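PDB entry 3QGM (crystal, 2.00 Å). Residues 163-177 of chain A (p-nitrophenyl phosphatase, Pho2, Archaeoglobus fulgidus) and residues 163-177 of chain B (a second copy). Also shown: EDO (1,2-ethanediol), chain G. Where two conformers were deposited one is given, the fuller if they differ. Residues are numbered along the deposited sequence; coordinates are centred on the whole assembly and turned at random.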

# COMPACT_ATOMS: atom_id res chain seq x y z
N ILE A 163 -3.94 -3.52 13.20
CA ILE A 163 -3.26 -2.33 12.68
C ILE A 163 -2.23 -2.70 11.61
O ILE A 163 -1.81 -3.87 11.49
N PRO A 164 -1.87 -1.72 10.74
CA PRO A 164 -0.91 -2.06 9.66
C PRO A 164 0.46 -2.44 10.24
O PRO A 164 0.91 -1.86 11.20
N GLY A 165 1.13 -3.39 9.62
CA GLY A 165 2.54 -3.67 9.94
C GLY A 165 3.36 -3.17 8.78
O GLY A 165 2.89 -2.43 7.96
N THR A 166 4.60 -3.60 8.72
CA THR A 166 5.56 -3.14 7.77
C THR A 166 5.15 -3.47 6.33
O THR A 166 5.50 -2.75 5.39
N GLY A 167 4.38 -4.55 6.18
CA GLY A 167 3.91 -4.96 4.86
C GLY A 167 3.01 -3.95 4.20
O GLY A 167 2.81 -3.95 2.98
N MSE A 168 2.46 -3.05 4.99
CA MSE A 168 1.71 -1.98 4.42
C MSE A 168 2.56 -1.11 3.48
O MSE A 168 2.09 -0.73 2.38
N ILE A 169 3.77 -0.78 3.93
CA ILE A 169 4.65 0.08 3.15
C ILE A 169 5.15 -0.76 1.96
O ILE A 169 5.15 -0.32 0.83
N ILE A 170 5.47 -2.03 2.19
CA ILE A 170 5.85 -2.89 1.08
C ILE A 170 4.81 -2.98 -0.00
O ILE A 170 5.14 -2.95 -1.19
N GLY A 171 3.57 -3.15 0.40
CA GLY A 171 2.47 -3.26 -0.52
C GLY A 171 2.23 -1.97 -1.28
O GLY A 171 2.00 -1.99 -2.50
N ALA A 172 2.32 -0.85 -0.58
CA ALA A 172 2.18 0.46 -1.24
C ALA A 172 3.24 0.63 -2.34
O ALA A 172 2.92 0.96 -3.44
N LEU A 173 4.50 0.38 -2.01
CA LEU A 173 5.61 0.56 -2.94
C LEU A 173 5.51 -0.41 -4.11
O LEU A 173 5.71 -0.01 -5.25
N TYR A 174 5.14 -1.65 -3.83
CA TYR A 174 4.91 -2.66 -4.86
C TYR A 174 3.81 -2.22 -5.84
O TYR A 174 3.96 -2.32 -7.08
N TRP A 175 2.70 -1.76 -5.30
CA TRP A 175 1.62 -1.39 -6.18
C TRP A 175 1.97 -0.22 -7.09
O TRP A 175 1.60 -0.22 -8.28
N MSE A 176 2.71 0.74 -6.56
CA MSE A 176 3.01 1.95 -7.29
C MSE A 176 4.17 1.76 -8.27
O MSE A 176 4.20 2.41 -9.29
N THR A 177 5.13 0.91 -7.94
CA THR A 177 6.42 0.86 -8.68
C THR A 177 6.71 -0.48 -9.31
O THR A 177 7.59 -0.57 -10.15
N ILE B 163 4.61 11.84 -6.78
CA ILE B 163 4.00 11.64 -5.46
C ILE B 163 2.95 10.55 -5.54
O ILE B 163 2.44 10.25 -6.66
N PRO B 164 2.60 9.94 -4.39
CA PRO B 164 1.63 8.87 -4.42
C PRO B 164 0.30 9.34 -4.91
O PRO B 164 -0.12 10.44 -4.60
N GLY B 165 -0.38 8.52 -5.69
CA GLY B 165 -1.77 8.75 -6.00
C GLY B 165 -2.68 7.86 -5.18
O GLY B 165 -2.25 7.19 -4.24
N THR B 166 -3.95 7.83 -5.57
CA THR B 166 -4.92 7.03 -4.87
C THR B 166 -4.54 5.56 -4.78
O THR B 166 -4.82 4.89 -3.75
N GLY B 167 -3.86 5.05 -5.83
CA GLY B 167 -3.41 3.67 -5.88
C GLY B 167 -2.43 3.25 -4.81
O GLY B 167 -2.31 2.08 -4.48
N MSE B 168 -1.76 4.21 -4.20
CA MSE B 168 -1.02 3.88 -2.96
C MSE B 168 -1.85 3.19 -1.87
O MSE B 168 -1.40 2.18 -1.25
N ILE B 169 -3.04 3.75 -1.62
CA ILE B 169 -3.93 3.26 -0.58
C ILE B 169 -4.49 1.96 -1.06
O ILE B 169 -4.57 0.99 -0.35
N ILE B 170 -4.85 1.91 -2.34
CA ILE B 170 -5.34 0.67 -2.94
C ILE B 170 -4.34 -0.43 -2.76
O ILE B 170 -4.70 -1.55 -2.36
N GLY B 171 -3.08 -0.12 -3.00
CA GLY B 171 -2.03 -1.13 -2.99
C GLY B 171 -1.74 -1.63 -1.59
O GLY B 171 -1.56 -2.84 -1.37
N ALA B 172 -1.71 -0.69 -0.65
CA ALA B 172 -1.55 -1.02 0.75
C ALA B 172 -2.65 -1.97 1.24
O ALA B 172 -2.37 -3.01 1.87
N LEU B 173 -3.89 -1.63 0.93
CA LEU B 173 -5.02 -2.44 1.35
C LEU B 173 -5.03 -3.79 0.68
O LEU B 173 -5.27 -4.78 1.32
N TYR B 174 -4.68 -3.85 -0.60
CA TYR B 174 -4.57 -5.13 -1.30
C TYR B 174 -3.49 -6.04 -0.67
O TYR B 174 -3.70 -7.26 -0.44
N TRP B 175 -2.30 -5.47 -0.48
CA TRP B 175 -1.21 -6.27 0.11
C TRP B 175 -1.58 -6.81 1.49
O TRP B 175 -1.29 -7.98 1.82
N MSE B 176 -2.23 -5.99 2.31
CA MSE B 176 -2.56 -6.42 3.67
C MSE B 176 -3.73 -7.42 3.74
O MSE B 176 -3.71 -8.31 4.61
N THR B 177 -4.77 -7.23 2.91
CA THR B 177 -6.03 -7.97 3.08
C THR B 177 -6.36 -8.95 1.93
O THR B 177 -7.29 -9.76 2.05

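The two helices, residues 167-177 of each copy, cross at 125° with their axes only 7.0 Å apart at closest approach, and the sequence explains how they come so close. At the centre A172(A) and A172(B) meet, CA to CA 4.5 Å and CB to CB 4.4 Å, while G171 of each copy offers bare backbone to the other. A CB on G171(A) would lie 2.1 Å from W175(B) CB, a clash, so the glycine is what makes room for the tryptophan.

That tryptophan is the main knob, with the largest area covered by the other stretch in each chain. W175(A) and W175(B) point toward the partner helix with chi1 t (-166° and -159°) and chi2 near -95°, a setting that lays the indole along the opposing backbone. W175(A) sits among G167(B), I170(B), G171(B) and Y174(B). G171(B) CA lies over one face of its five-membered ring, 3.8 Å from the centroid, a CH-pi contact. W175(A) CD1 comes within 3.1 Å of G167(B) O, a close carbon-to-oxygen contact; that carbonyl also accepts from G171(B) N within its own helix.

The six-membered ring of each indole meets longer side chains. W175(A) CZ2 touches I170(B) CG2 at 3.7 Å, the isoleucine being m,t, and W175(A) CZ3 lies 3.7 Å from Y174(B) CD2. Y174 is t at chi1 in both copies; its ring and the partner's indole are inclined at 47°, an oblique pairing.

Flanking the alanines, the selenomethionines fill the remaining space. With chi1 t, M168(A) CG lies 3.7 Å from both A172(B) CB and M176(B) CE; chi2, near -98° and between wells, then sets where SE goes. M176 takes m,t,m: its CA-to-CB bond points sideways, but the extended middle torsion carries the end nearer, placing M176(A) SE 3.8 Å from P164(B) CB and 3.7 Å from M168(B) CB.

I169 and L173 direct their CA-to-CB bonds away and bury nothing here. T177, with chi1 p, turns back on its own helix: T177(A) OG1 donates to L173(A) O at 2.6 Å.

No hydrogen bond crosses between the stretches; the 790 Å² buried is held by shape and apolar contact. One 1,2-ethanediol, probably from the crystallisation liquor, places O1 over the face of the W175(B) indole opposite G171(A) CA, and its O2 makes a weak hydrogen bond to W175(B) O, 3.2 Å. The rule is compact: small residues at the crossing, a large ring laid over glycine, and flexible chains filling the flanks.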

# COMPACT_ATOMS: atom_id res chain seq x y z
CB ILE A 163 -2.63 -1.48 13.80
CG1 ILE A 163 -1.39 -2.16 14.41
CG2 ILE A 163 -3.68 -1.21 14.86
CD1 ILE A 163 -0.76 -1.39 15.61
CB PRO A 164 -0.74 -0.73 8.90
CG PRO A 164 -1.94 0.04 9.21
CD PRO A 164 -2.40 -0.35 10.59
CB THR A 166 6.92 -3.79 8.07
OG1 THR A 166 7.32 -3.42 9.40
CG2 THR A 166 7.96 -3.35 7.01
CB MSE A 168 1.10 -1.11 5.48
CG MSE A 168 0.07 -0.23 4.85
SE MSE A 168 0.88 1.44 4.53
CE MSE A 168 0.26 2.00 6.30
CB ILE A 169 5.83 0.66 3.98
CG1 ILE A 169 5.30 1.56 5.12
CG2 ILE A 169 6.77 1.42 3.07
CD1 ILE A 169 6.30 1.94 6.16
CB ILE A 170 6.23 -4.31 1.56
CG1 ILE A 170 7.46 -4.24 2.46
CG2 ILE A 170 6.52 -5.22 0.35
CD1 ILE A 170 7.62 -5.43 3.46
CB ALA A 172 2.24 1.59 -0.24
CB LEU A 173 6.93 0.39 -2.20
CG LEU A 173 7.25 1.47 -1.18
CD1 LEU A 173 8.54 1.11 -0.47
CD2 LEU A 173 7.30 2.87 -1.89
CB TYR A 174 4.55 -4.05 -4.26
CG TYR A 174 4.07 -4.99 -5.35
CD1 TYR A 174 4.97 -5.56 -6.25
CD2 TYR A 174 2.72 -5.21 -5.56
CE1 TYR A 174 4.51 -6.40 -7.29
CE2 TYR A 174 2.27 -6.02 -6.59
CZ TYR A 174 3.17 -6.60 -7.45
OH TYR A 174 2.66 -7.42 -8.43
CB TRP A 175 0.37 -1.09 -5.39
CG TRP A 175 -0.84 -1.01 -6.18
CD1 TRP A 175 -1.41 0.11 -6.68
CD2 TRP A 175 -1.73 -2.08 -6.44
NE1 TRP A 175 -2.60 -0.21 -7.30
CE2 TRP A 175 -2.83 -1.54 -7.14
CE3 TRP A 175 -1.73 -3.44 -6.12
CZ2 TRP A 175 -3.88 -2.34 -7.61
CZ3 TRP A 175 -2.76 -4.21 -6.55
CH2 TRP A 175 -3.84 -3.66 -7.30
CB MSE A 176 3.35 3.09 -6.30
CG MSE A 176 2.12 3.56 -5.48
SE MSE A 176 2.59 5.17 -4.53
CE MSE A 176 3.86 4.44 -3.26
CB THR A 177 7.63 1.10 -7.80
OG1 THR A 177 7.76 0.02 -6.87
CG2 THR A 177 7.59 2.45 -7.05
CB ILE B 163 3.38 12.95 -4.88
CG1 ILE B 163 2.06 13.25 -5.54
CG2 ILE B 163 4.40 14.14 -4.96
CD1 ILE B 163 1.55 14.65 -5.34
CB PRO B 164 1.53 8.46 -2.96
CG PRO B 164 2.85 8.77 -2.40
CD PRO B 164 3.30 9.99 -3.10
CB THR B 166 -6.29 7.15 -5.53
OG1 THR B 166 -6.73 8.51 -5.46
CG2 THR B 166 -7.28 6.26 -4.84
CB MSE B 168 -0.41 5.13 -2.35
CG MSE B 168 0.63 4.75 -1.33
SE MSE B 168 -0.19 4.86 0.38
CE MSE B 168 0.32 6.78 0.49
CB ILE B 169 -5.06 4.22 -0.23
CG1 ILE B 169 -4.50 5.54 0.30
CG2 ILE B 169 -5.96 3.61 0.90
CD1 ILE B 169 -5.55 6.59 0.53
CB ILE B 170 -5.65 0.86 -4.43
CG1 ILE B 170 -6.82 1.84 -4.62
CG2 ILE B 170 -5.94 -0.52 -5.13
CD1 ILE B 170 -7.13 2.21 -6.17
CB ALA B 172 -1.58 0.24 1.56
CB LEU B 173 -6.33 -1.70 1.09
CG LEU B 173 -6.61 -0.52 2.03
CD1 LEU B 173 -7.95 0.19 1.62
CD2 LEU B 173 -6.67 -1.00 3.52
CB TYR B 174 -4.23 -4.91 -2.78
CG TYR B 174 -3.84 -6.20 -3.44
CD1 TYR B 174 -4.80 -7.16 -3.74
CD2 TYR B 174 -2.49 -6.51 -3.66
CE1 TYR B 174 -4.46 -8.39 -4.31
CE2 TYR B 174 -2.11 -7.76 -4.21
CZ TYR B 174 -3.10 -8.68 -4.55
OH TYR B 174 -2.74 -9.89 -5.10
CB TRP B 175 0.05 -5.42 0.20
CG TRP B 175 1.31 -6.22 0.32
CD1 TRP B 175 1.98 -6.51 1.48
CD2 TRP B 175 2.06 -6.81 -0.73
NE1 TRP B 175 3.09 -7.24 1.20
CE2 TRP B 175 3.17 -7.44 -0.15
CE3 TRP B 175 1.94 -6.84 -2.11
CZ2 TRP B 175 4.10 -8.12 -0.89
CZ3 TRP B 175 2.87 -7.50 -2.84
CH2 TRP B 175 3.94 -8.12 -2.24
CB MSE B 176 -2.88 -5.22 4.57
CG MSE B 176 -1.69 -4.31 4.88
SE MSE B 176 -2.05 -3.01 6.21
CE MSE B 176 -3.21 -1.85 5.20
CB THR B 177 -7.21 -7.00 3.17
OG1 THR B 177 -7.41 -6.39 1.87
CG2 THR B 177 -6.94 -5.96 4.25
C1 EDO G . -1.09 -10.89 -1.35
O1 EDO G . 0.20 -10.22 -1.49
C2 EDO G . -2.12 -10.15 -0.49
O2 EDO G . -2.41 -10.78 0.79